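Local structure of aminopeptidase P; XAA-pro aminopeptidase (Streptococcus thermophilus, 3IL0) at residues 100-103 with 104-108. The protein is probably a metal-dependent aminopeptidase of the M24B family, represented in this chain by the N-terminal creatinase/prolidase-type domain of the longer enzyme. Sequence-based numbering, arbitrary orientation.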
loop_
_atom_site.group_PDB
_atom_site.type_symbol
_atom_site.label_atom_id
_atom_site.label_comp_id
_atom_site.label_asym_id
_atom_site.label_seq_id
_atom_site.Cartn_x
_atom_site.Cartn_y
_atom_site.Cartn_z
ATOM N N VAL A 100 -8.488 1.904 9.967
ATOM C CA VAL A 100 -7.385 1.999 10.948
ATOM C C VAL A 100 -7.862 2.678 12.265
ATOM O O VAL A 100 -8.847 3.381 12.265
ATOM C CB VAL A 100 -6.145 2.649 10.402
ATOM C CG1 VAL A 100 -5.671 1.826 9.137
ATOM C CG2 VAL A 100 -6.384 4.112 10.054
ATOM N N SER A 101 -7.135 2.419 13.356
ATOM C CA SER A 101 -7.403 3.014 14.622
ATOM C C SER A 101 -6.958 4.488 14.528
ATOM O O SER A 101 -6.115 4.862 13.693
ATOM C CB SER A 101 -6.632 2.331 15.721
ATOM O OG SER A 101 -5.284 2.677 15.596
ATOM N N PHE A 102 -7.541 5.299 15.411
ATOM C CA PHE A 102 -7.211 6.688 15.471
ATOM C C PHE A 102 -5.753 6.862 15.943
ATOM O O PHE A 102 -5.047 7.701 15.430
ATOM C CB PHE A 102 -8.209 7.421 16.392
ATOM C CG PHE A 102 -7.934 8.888 16.500
ATOM C CD1 PHE A 102 -8.330 9.754 15.473
ATOM C CD2 PHE A 102 -7.142 9.390 17.543
ATOM C CE1 PHE A 102 -8.008 11.099 15.527
ATOM C CE2 PHE A 102 -6.810 10.767 17.605
ATOM C CZ PHE A 102 -7.264 11.624 16.619
ATOM N N ALA A 103 -5.293 6.029 16.877
ATOM C CA ALA A 103 -3.862 6.031 17.244
ATOM C C ALA A 103 -2.956 5.800 16.007
ATOM O O ALA A 103 -2.005 6.533 15.751
ATOM C CB ALA A 103 -3.610 4.967 18.307
ATOM N N TYR A 104 -3.308 4.825 15.182
ATOM C CA TYR A 104 -2.530 4.583 13.978
ATOM C C TYR A 104 -2.589 5.788 13.051
ATOM O O TYR A 104 -1.602 6.205 12.485
ATOM C CB TYR A 104 -3.045 3.309 13.288
ATOM C CG TYR A 104 -2.262 2.942 12.065
ATOM C CD1 TYR A 104 -1.110 2.193 12.183
ATOM C CD2 TYR A 104 -2.650 3.367 10.804
ATOM C CE1 TYR A 104 -0.326 1.869 11.065
ATOM C CE2 TYR A 104 -1.889 3.034 9.651
ATOM C CZ TYR A 104 -0.740 2.264 9.802
ATOM O OH TYR A 104 0.047 1.939 8.740
ATOM N N TYR A 105 -3.759 6.369 12.857
ATOM C CA TYR A 105 -3.814 7.636 12.086
ATOM C C TYR A 105 -2.905 8.699 12.686
ATOM O O TYR A 105 -2.297 9.411 11.954
ATOM C CB TYR A 105 -5.217 8.170 12.069
ATOM C CG TYR A 105 -5.340 9.558 11.581
ATOM C CD1 TYR A 105 -5.255 9.817 10.255
ATOM C CD2 TYR A 105 -5.627 10.615 12.446
ATOM C CE1 TYR A 105 -5.405 11.066 9.760
ATOM C CE2 TYR A 105 -5.763 11.902 11.957
ATOM C CZ TYR A 105 -5.649 12.108 10.611
ATOM O OH TYR A 105 -5.761 13.333 10.022
ATOM N N GLN A 106 -2.809 8.809 14.006
ATOM C CA GLN A 106 -1.898 9.798 14.626
ATOM C C GLN A 106 -0.474 9.505 14.227
ATOM O O GLN A 106 0.211 10.428 13.893
ATOM C CB GLN A 106 -1.984 9.901 16.147
ATOM C CG GLN A 106 -3.303 10.436 16.619
ATOM C CD GLN A 106 -3.395 10.671 18.126
ATOM O OE1 GLN A 106 -3.479 9.727 18.924
ATOM N NE2 GLN A 106 -3.460 11.946 18.509
ATOM N N ALA A 107 -0.044 8.241 14.204
ATOM C CA ALA A 107 1.308 7.913 13.638
ATOM C C ALA A 107 1.486 8.353 12.189
ATOM O O ALA A 107 2.496 8.929 11.873
ATOM C CB ALA A 107 1.621 6.467 13.773
ATOM N N LEU A 108 0.486 8.161 11.327
ATOM C CA LEU A 108 0.554 8.659 9.944
ATOM C C LEU A 108 0.639 10.163 9.849
ATOM O O LEU A 108 1.302 10.716 8.911
ATOM C CB LEU A 108 -0.665 8.231 9.081
ATOM C CG LEU A 108 -0.927 6.722 8.773
ATOM C CD1 LEU A 108 -2.327 6.475 8.135
ATOM C CD2 LEU A 108 0.148 6.076 7.910
#
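Tyr104 meets Ser101 and Val100 at the start of its helix, and the Ser101 contact shows how an N-cap works. Tyr104 N donates to Ser101 OG over 2.9 Å in a nearly straight bond (N-H...O 161°), so the serine hydroxyl takes up an amide of the first turn, which lies too early for the usual i-4 carbonyl within the helix. The serine reaches it because OG is folded back between its own N and carbonyl carbon (chi1 72°). The Tyr104 ring, meanwhile, brings its CD2 to Val100, meeting it obliquely, 3.6 Å from CB, with the CG1 and CG2 methyls slightly farther off on the same ring atom. Leu24 of strand 22-25 and Thr26 in the loop after it also touch this tyrosine.

At Tyr105 the regular helical pattern begins: its N binds Ser101 O at 2.9 Å. This is the N-terminal end of helix 102-111, the crossover helix of the beta-alpha-beta unit that links parallel strands 93-97 and 116-120 in the creatinase/prolidase N-terminal domain. The Tyr105 ring leans against that of Phe102, planes 42° apart and CD2 lying 3.9 Å from Phe102 CE1, while Leu117 of strand 116-120 touches the tyrosine as well.

Gln106 donates its N to Phe102 O and runs its extended side chain past the same phenylalanine, where CD comes within 3.5 Å of CE2. The Phe102 ring thus has Tyr105 beside CE1 and the glutamine amide beside CE2. Ala107 continues the pattern, its N donating to Ala103 O at 3.0 Å.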